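Local coordinates for hypothetical protein (Streptococcus pneumoniae, PDB 2HIY), which is of unknown function but belongs to a conserved bacterial protein family, DUF1697, at residues A8-G13 / S78-E83; L106-G111 / L131-L136. One frame throughout, in Å; residues are numbered along the deposited sequence.

In the fold
Contact 1 is wholly buried, whereas contact 2 is only partly so and runs out to a turn at the surface. They belong to two separate antiparallel sheets with the same strand order: contact 1 pairs the inner strand 5-10 with the edge strand 78-81, and contact 2 sets the end of the inner strand 102-108 against the turn leaving the edge strand 129-133. Regular backbone bonding and leucine packing make the first; one direct backbone bond, two waters and aromatic rings make the second. The two sheets meet where contact 1 touches contact 2: S78 OG lies 2.8 Å from Y108 O, a probable hydrogen bond, and L10 packs on F107.

Contact 1. Residues A8-G13 / S78-E83; sequences ALLVRG and SLLSLE
L80 leaves strand 78-81 on the same side of the sheet as A8, L10 and S78. From CB its chain turns so that CG sits between the backbone N and the carbonyl carbon (chi1 55°), a crowded position that sets CG beside its cross-strand partner, 4.2 Å from A8 CB. Of the two branches, CD1 flanks the same methyl, also 4.2 Å from A8 CB, while CD2 rises off the sheet and comes within 4.5 Å of L10 CD1, diagonally across on strand 5-10. The small alanine suits a place next to a branched neighbour. Underneath runs a regular antiparallel pairing: A8 with L80 and L10 with S78 are hydrogen-bonded pairs, with four nearly straight N-H...O bonds, the shortest A8 N to L80 O at 2.8 Å. In βαββαβ order this is the ferredoxin-like topology, its first strand inside the sheet and its fourth at the edge. L9 and L79, the non-hydrogen-bonded pair between, turn to the other face; L79 CG is anti to the backbone N (chi1 -176°), and its CD1 folds back to 3.6 Å from A8 O. S78, small enough to lie CB to CB with L10, sends its OG to Y108 O and T167 OG1, while F107 packs against L10 and L80.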
ATOM      1  N   ALA D   8      26.919 -19.235   6.009  1.00 13.23           N
ATOM      2  CA  ALA D   8      25.719 -18.421   5.887  1.00 13.75           C
ATOM      3  C   ALA D   8      25.149 -18.689   4.504  1.00 13.51           C
ATOM      4  O   ALA D   8      25.859 -18.637   3.488  1.00 14.01           O
ATOM      5  CB  ALA D   8      26.043 -16.910   6.033  1.00 14.18           C
ATOM      6  N   LEU D   9      23.859 -18.968   4.491  1.00 12.71           N
ATOM      7  CA  LEU D   9      23.075 -19.192   3.293  1.00 12.83           C
ATOM      8  C   LEU D   9      22.051 -18.069   3.214  1.00 12.88           C
ATOM      9  O   LEU D   9      21.175 -17.973   4.077  1.00 13.42           O
ATOM     10  CB  LEU D   9      22.363 -20.540   3.451  1.00 13.75           C
ATOM     11  CG  LEU D   9      21.342 -20.924   2.373  1.00 13.21           C
ATOM     12  CD1 LEU D   9      21.960 -20.976   0.970  1.00 14.94           C
ATOM     13  CD2 LEU D   9      20.727 -22.305   2.755  1.00 14.20           C
ATOM     14  N   LEU D  10      22.182 -17.212   2.208  1.00 12.97           N
ATOM     15  CA  LEU D  10      21.333 -16.021   2.081  1.00 13.68           C
ATOM     16  C   LEU D  10      20.520 -16.135   0.819  1.00 13.68           C
ATOM     17  O   LEU D  10      21.059 -16.469  -0.237  1.00 14.50           O
ATOM     18  CB  LEU D  10      22.196 -14.745   2.025  1.00 13.75           C
ATOM     19  CG  LEU D  10      23.294 -14.653   3.085  1.00 14.24           C
ATOM     20  CD1 LEU D  10      24.045 -13.339   2.799  1.00 15.06           C
ATOM     21  CD2 LEU D  10      22.753 -14.696   4.500  1.00 14.86           C
ATOM     22  N   VAL D  11      19.230 -15.867   0.918  1.00 14.16           N
ATOM     23  CA  VAL D  11      18.376 -15.937  -0.262  1.00 15.35           C
ATOM     24  C   VAL D  11      17.618 -14.622  -0.423  1.00 16.63           C
ATOM     25  O   VAL D  11      17.384 -13.903   0.528  1.00 17.87           O
ATOM     26  CB  VAL D  11      17.428 -17.153  -0.224  1.00 16.48           C
ATOM     27  CG1 VAL D  11      18.214 -18.478  -0.157  1.00 16.92           C
ATOM     28  CG2 VAL D  11      16.490 -17.064   0.942  1.00 17.40           C
ATOM     29  N   ARG D  12      17.272 -14.302  -1.660  1.00 18.55           N
ATOM     30  CA  ARG D  12      16.501 -13.097  -1.930  1.00 18.91           C
ATOM     31  C   ARG D  12      15.071 -13.450  -2.287  1.00 19.51           C
ATOM     32  O   ARG D  12      14.780 -14.582  -2.723  1.00 18.99           O
ATOM     33  CB  ARG D  12      17.126 -12.344  -3.113  1.00 19.69           C
ATOM     34  CG  ARG D  12      17.035 -13.126  -4.416  1.00 21.96           C
ATOM     35  CD  ARG D  12      16.741 -12.320  -5.694  1.00 27.37           C
ATOM     36  NE  ARG D  12      16.084 -11.036  -5.501  1.00 25.46           N
ATOM     37  CZ  ARG D  12      14.813 -10.755  -5.804  1.00 26.49           C
ATOM     38  NH1 ARG D  12      14.364  -9.525  -5.592  1.00 30.19           N
ATOM     39  NH2 ARG D  12      14.009 -11.668  -6.314  1.00 28.09           N
ATOM     40  N   GLY D  13      14.196 -12.475  -2.119  1.00 19.76           N
ATOM     41  CA  GLY D  13      12.862 -12.528  -2.661  1.00 19.58           C
ATOM     42  C   GLY D  13      11.828 -13.313  -1.886  1.00 20.10           C
ATOM     43  O   GLY D  13      10.726 -13.503  -2.386  1.00 20.72           O
ATOM     44  N   SER D  78      23.293 -17.022  -1.975  1.00 12.62           N
ATOM     45  CA  SER D  78      24.664 -16.787  -1.578  1.00 13.08           C
ATOM     46  C   SER D  78      25.035 -17.822  -0.514  1.00 13.34           C
ATOM     47  O   SER D  78      24.219 -18.135   0.358  1.00 13.93           O
ATOM     48  CB  SER D  78      24.804 -15.404  -0.962  1.00 12.44           C
ATOM     49  OG  SER D  78      24.273 -14.413  -1.835  1.00 13.84           O
ATOM     50  N   LEU D  79      26.222 -18.380  -0.638  1.00 13.26           N
ATOM     51  CA  LEU D  79      26.716 -19.347   0.351  1.00 14.10           C
ATOM     52  C   LEU D  79      28.156 -18.984   0.649  1.00 14.01           C
ATOM     53  O   LEU D  79      29.028 -19.017  -0.244  1.00 13.99           O
ATOM     54  CB  LEU D  79      26.622 -20.763  -0.217  1.00 14.51           C
ATOM     55  CG  LEU D  79      27.038 -21.861   0.785  1.00 14.20           C
ATOM     56  CD1 LEU D  79      26.133 -21.944   1.993  1.00 15.73           C
ATOM     57  CD2 LEU D  79      27.074 -23.207   0.074  1.00 15.65           C
ATOM     58  N   LEU D  80      28.413 -18.638   1.905  1.00 13.00           N
ATOM     59  CA  LEU D  80      29.752 -18.198   2.276  1.00 14.07           C
ATOM     60  C   LEU D  80      30.113 -18.705   3.650  1.00 14.28           C
ATOM     61  O   LEU D  80      29.237 -18.902   4.488  1.00 15.11           O
ATOM     62  CB  LEU D  80      29.831 -16.669   2.238  1.00 14.98           C
ATOM     63  CG  LEU D  80      28.798 -15.936   3.068  1.00 15.69           C
ATOM     64  CD1 LEU D  80      29.464 -15.276   4.265  1.00 18.85           C
ATOM     65  CD2 LEU D  80      28.200 -14.865   2.187  1.00 18.79           C
ATOM     66  N   SER D  81      31.406 -18.858   3.901  1.00 14.80           N
ATOM     67  CA  SER D  81      31.861 -19.391   5.175  1.00 14.45           C
ATOM     68  C   SER D  81      32.253 -18.295   6.158  1.00 14.49           C
ATOM     69  O   SER D  81      32.486 -17.146   5.785  1.00 13.98           O
ATOM     70  CB  SER D  81      33.078 -20.291   4.944  1.00 15.09           C
ATOM     71  OG  SER D  81      34.144 -19.499   4.464  1.00 16.12           O
ATOM     72  N   LEU D  82      32.411 -18.680   7.423  1.00 14.18           N
ATOM     73  CA  LEU D  82      32.976 -17.767   8.420  1.00 14.62           C
ATOM     74  C   LEU D  82      34.348 -17.261   7.960  1.00 15.10           C
ATOM     75  O   LEU D  82      34.626 -16.066   8.075  1.00 14.72           O
ATOM     76  CB  LEU D  82      33.091 -18.467   9.783  1.00 14.92           C
ATOM     77  CG  LEU D  82      33.857 -17.716  10.890  1.00 15.02           C
ATOM     78  CD1 LEU D  82      33.171 -16.418  11.302  1.00 17.86           C
ATOM     79  CD2 LEU D  82      34.119 -18.631  12.112  1.00 16.25           C
ATOM     80  N   GLU D  83      35.203 -18.155   7.457  1.00 15.84           N
ATOM     81  CA  GLU D  83      36.529 -17.748   6.958  1.00 17.25           C
ATOM     82  C   GLU D  83      36.388 -16.653   5.894  1.00 15.53           C
ATOM     83  O   GLU D  83      37.103 -15.642   5.930  1.00 16.13           O
ATOM     84  CB  GLU D  83      37.283 -18.949   6.382  1.00 17.47           C
ATOM     85  CG  GLU D  83      38.655 -18.622   5.797  1.00 22.17           C
ATOM     86  CD  GLU D  83      39.505 -19.854   5.506  1.00 22.92           C
ATOM     87  OE1 GLU D  83      39.044 -20.992   5.737  1.00 30.68           O
ATOM     88  OE2 GLU D  83      40.666 -19.678   5.070  1.00 31.15           O
TER

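Contact 2. Residues L106-G111 / L131-L136; sequences LFYTEG and LYFGKL
Y108 and L136 bury most of the surface here, yet L136 contributes chiefly its carbonyl rather than its side chain. Y108 N donates to L136 O at 2.9 Å in the carbonyl plane, prolonging the antiparallel pairing of strand 102-108 with strand 137-142 into the turn that joins strands 129-133 and 137-142. The Y108 ring leaves with CG beside the backbone N (chi1 -61°) and runs alongside that turn: CD2 comes 3.5 Å from L136 C, and K135 O lies at the ring edge, 3.7 Å from Y108 CD2. Tyrosine suits this path, being apolar along the ring and polar at the tip. There OH approaches the edge of the F133 ring, 3.8 Å from CD1, with the two side chains crossing at about a right angle. F107 adds its backbone, its CA 3.6 Å from L136 O. E88 holds the turn through K135 N and L136 N. One water donates to both Y108 O and L136 O; a second sits in the plane of the Y108 ring, 2.7 Å from its OH, and donates to G134 O. L136 O thus accepts two hydrogen bonds, and the phenol is tied through water to the turn, so both ends of Y108 are fixed on one loop.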
ATOM      1  N   LEU D 106      25.760  -5.887  -1.367  1.00 11.92           N
ATOM      2  CA  LEU D 106      25.153  -6.711  -2.416  1.00 11.98           C
ATOM      3  C   LEU D 106      25.958  -8.007  -2.496  1.00 11.62           C
ATOM      4  O   LEU D 106      27.030  -8.031  -3.103  1.00 12.01           O
ATOM      5  CB  LEU D 106      25.202  -5.977  -3.767  1.00 12.76           C
ATOM      6  CG  LEU D 106      24.289  -4.748  -3.926  1.00 14.17           C
ATOM      7  CD1 LEU D 106      24.721  -3.608  -2.994  1.00 15.58           C
ATOM      8  CD2 LEU D 106      24.371  -4.239  -5.357  1.00 15.56           C
ATOM      9  N   PHE D 107      25.461  -9.065  -1.847  1.00 11.42           N
ATOM     10  CA  PHE D 107      26.204 -10.325  -1.816  1.00 12.20           C
ATOM     11  C   PHE D 107      26.101 -11.041  -3.153  1.00 12.37           C
ATOM     12  O   PHE D 107      25.001 -11.225  -3.705  1.00 12.67           O
ATOM     13  CB  PHE D 107      25.629 -11.274  -0.778  1.00 12.20           C
ATOM     14  CG  PHE D 107      25.987 -10.947   0.649  1.00 11.08           C
ATOM     15  CD1 PHE D 107      27.160 -11.445   1.226  1.00 12.21           C
ATOM     16  CD2 PHE D 107      25.107 -10.207   1.482  1.00 12.13           C
ATOM     17  CE1 PHE D 107      27.479 -11.177   2.590  1.00 12.46           C
ATOM     18  CE2 PHE D 107      25.417  -9.955   2.829  1.00 12.67           C
ATOM     19  CZ  PHE D 107      26.604 -10.437   3.363  1.00 12.78           C
ATOM     20  N   TYR D 108      27.246 -11.461  -3.684  1.00 12.13           N
ATOM     21  CA  TYR D 108      27.244 -12.298  -4.863  1.00 11.90           C
ATOM     22  C   TYR D 108      26.584 -13.636  -4.560  1.00 13.21           C
ATOM     23  O   TYR D 108      26.551 -14.081  -3.432  1.00 14.12           O
ATOM     24  CB  TYR D 108      28.675 -12.506  -5.342  1.00 13.03           C
ATOM     25  CG  TYR D 108      29.409 -11.226  -5.733  1.00 12.03           C
ATOM     26  CD1 TYR D 108      28.758 -10.179  -6.399  1.00 12.79           C
ATOM     27  CD2 TYR D 108      30.789 -11.106  -5.484  1.00 13.32           C
ATOM     28  CE1 TYR D 108      29.476  -9.002  -6.777  1.00 13.47           C
ATOM     29  CE2 TYR D 108      31.492  -9.958  -5.860  1.00 13.43           C
ATOM     30  CZ  TYR D 108      30.838  -8.944  -6.514  1.00 14.11           C
ATOM     31  OH  TYR D 108      31.578  -7.826  -6.903  1.00 14.94           O
ATOM     32  N   THR D 109      26.056 -14.291  -5.585  1.00 12.75           N
ATOM     33  CA  THR D 109      25.436 -15.608  -5.444  1.00 13.34           C
ATOM     34  C   THR D 109      26.257 -16.669  -6.177  1.00 13.19           C
ATOM     35  O   THR D 109      27.099 -16.376  -7.012  1.00 13.39           O
ATOM     36  CB  THR D 109      24.032 -15.598  -6.029  1.00 13.46           C
ATOM     37  OG1 THR D 109      24.095 -15.167  -7.398  1.00 14.98           O
ATOM     38  CG2 THR D 109      23.087 -14.682  -5.228  1.00 13.69           C
ATOM     39  N   GLU D 110      25.965 -17.923  -5.865  1.00 13.36           N
ATOM     40  CA  GLU D 110      26.666 -19.025  -6.493  1.00 14.16           C
ATOM     41  C   GLU D 110      26.414 -19.050  -7.992  1.00 14.85           C
ATOM     42  O   GLU D 110      25.270 -18.941  -8.440  1.00 15.40           O
ATOM     43  CB  GLU D 110      26.210 -20.337  -5.844  1.00 14.93           C
ATOM     44  CG  GLU D 110      26.784 -20.490  -4.458  1.00 15.28           C
ATOM     45  CD  GLU D 110      28.310 -20.537  -4.471  1.00 18.06           C
ATOM     46  OE1 GLU D 110      28.883 -21.298  -5.281  1.00 18.72           O
ATOM     47  OE2 GLU D 110      28.947 -19.779  -3.697  1.00 18.40           O
ATOM     48  N   GLY D 111      27.494 -19.123  -8.765  1.00 15.16           N
ATOM     49  CA  GLY D 111      27.347 -19.193 -10.211  1.00 16.91           C
ATOM     50  C   GLY D 111      27.335 -17.847 -10.900  1.00 16.95           C
ATOM     51  O   GLY D 111      27.332 -17.784 -12.134  1.00 18.48           O
ATOM     52  N   LEU D 131      30.872   3.202  -3.902  1.00 10.86           N
ATOM     53  CA  LEU D 131      30.812   1.748  -3.847  1.00 10.84           C
ATOM     54  C   LEU D 131      32.201   1.156  -3.940  1.00 11.24           C
ATOM     55  O   LEU D 131      33.105   1.794  -4.514  1.00 12.20           O
ATOM     56  CB  LEU D 131      29.840   1.153  -4.900  1.00 12.55           C
ATOM     57  CG  LEU D 131      30.211   1.375  -6.376  1.00 12.14           C
ATOM     58  CD1 LEU D 131      31.079   0.228  -6.927  1.00 13.84           C
ATOM     59  CD2 LEU D 131      28.957   1.416  -7.212  1.00 12.69           C
ATOM     60  N   TYR D 132      32.359  -0.059  -3.444  1.00 11.70           N
ATOM     61  CA  TYR D 132      33.636  -0.735  -3.472  1.00 11.29           C
ATOM     62  C   TYR D 132      33.386  -2.208  -3.752  1.00 11.54           C
ATOM     63  O   TYR D 132      32.546  -2.813  -3.100  1.00 12.06           O
ATOM     64  CB  TYR D 132      34.378  -0.534  -2.144  1.00 11.95           C
ATOM     65  CG  TYR D 132      35.754  -1.154  -2.127  1.00 13.80           C
ATOM     66  CD1 TYR D 132      36.842  -0.421  -2.569  1.00 13.26           C
ATOM     67  CD2 TYR D 132      35.963  -2.468  -1.706  1.00 15.86           C
ATOM     68  CE1 TYR D 132      38.113  -0.964  -2.573  1.00 15.28           C
ATOM     69  CE2 TYR D 132      37.238  -3.033  -1.732  1.00 16.15           C
ATOM     70  CZ  TYR D 132      38.286  -2.261  -2.179  1.00 15.03           C
ATOM     71  OH  TYR D 132      39.572  -2.789  -2.186  1.00 19.29           O
ATOM     72  N   PHE D 133      34.131  -2.800  -4.677  1.00 11.79           N
ATOM     73  CA  PHE D 133      33.961  -4.202  -5.014  1.00 12.76           C
ATOM     74  C   PHE D 133      34.774  -5.052  -4.059  1.00 12.81           C
ATOM     75  O   PHE D 133      36.009  -5.056  -4.147  1.00 14.38           O
ATOM     76  CB  PHE D 133      34.435  -4.438  -6.465  1.00 13.15           C
ATOM     77  CG  PHE D 133      33.570  -3.765  -7.482  1.00 13.14           C
ATOM     78  CD1 PHE D 133      32.314  -4.257  -7.812  1.00 14.28           C
ATOM     79  CD2 PHE D 133      34.018  -2.620  -8.124  1.00 14.93           C
ATOM     80  CE1 PHE D 133      31.521  -3.591  -8.736  1.00 13.80           C
ATOM     81  CE2 PHE D 133      33.218  -1.968  -9.068  1.00 15.11           C
ATOM     82  CZ  PHE D 133      31.955  -2.472  -9.365  1.00 14.53           C
ATOM     83  N   GLY D 134      34.102  -5.741  -3.133  1.00 13.15           N
ATOM     84  CA  GLY D 134      34.777  -6.625  -2.184  1.00 13.74           C
ATOM     85  C   GLY D 134      34.881  -8.033  -2.742  1.00 14.70           C
ATOM     86  O   GLY D 134      34.579  -8.289  -3.907  1.00 17.14           O
ATOM     87  N   LYS D 135      35.273  -8.979  -1.904  1.00 14.18           N
ATOM     88  CA  LYS D 135      35.412 -10.347  -2.382  1.00 16.05           C
ATOM     89  C   LYS D 135      34.062 -11.041  -2.494  1.00 16.06           C
ATOM     90  O   LYS D 135      33.790 -11.760  -3.468  1.00 17.47           O
ATOM     91  CB  LYS D 135      36.313 -11.135  -1.433  1.00 17.38           C
ATOM     92  CG  LYS D 135      36.452 -12.599  -1.775  1.00 23.76           C
ATOM     93  CD  LYS D 135      37.161 -12.855  -3.090  1.00 29.35           C
ATOM     94  CE  LYS D 135      37.391 -14.356  -3.278  1.00 32.55           C
ATOM     95  NZ  LYS D 135      37.516 -14.651  -4.728  1.00 35.75           N
ATOM     96  N   LEU D 136      33.201 -10.787  -1.520  1.00 14.84           N
ATOM     97  CA  LEU D 136      31.923 -11.484  -1.434  1.00 13.92           C
ATOM     98  C   LEU D 136      30.774 -10.699  -2.036  1.00 12.92           C
ATOM     99  O   LEU D 136      29.675 -11.189  -2.119  1.00 12.66           O
ATOM    100  CB  LEU D 136      31.564 -11.764   0.016  1.00 15.21           C
ATOM    101  CG  LEU D 136      32.498 -12.751   0.731  1.00 16.64           C
ATOM    102  CD1 LEU D 136      32.188 -12.776   2.241  1.00 17.65           C
ATOM    103  CD2 LEU D 136      32.354 -14.135   0.105  1.00 19.91           C
TER
HETATM  104  O   HOH W   1      28.520 -13.656  -1.422  1.00 13.39           O
HETATM  105  O   HOH W   2      34.250  -8.007  -6.524  1.00 18.16           O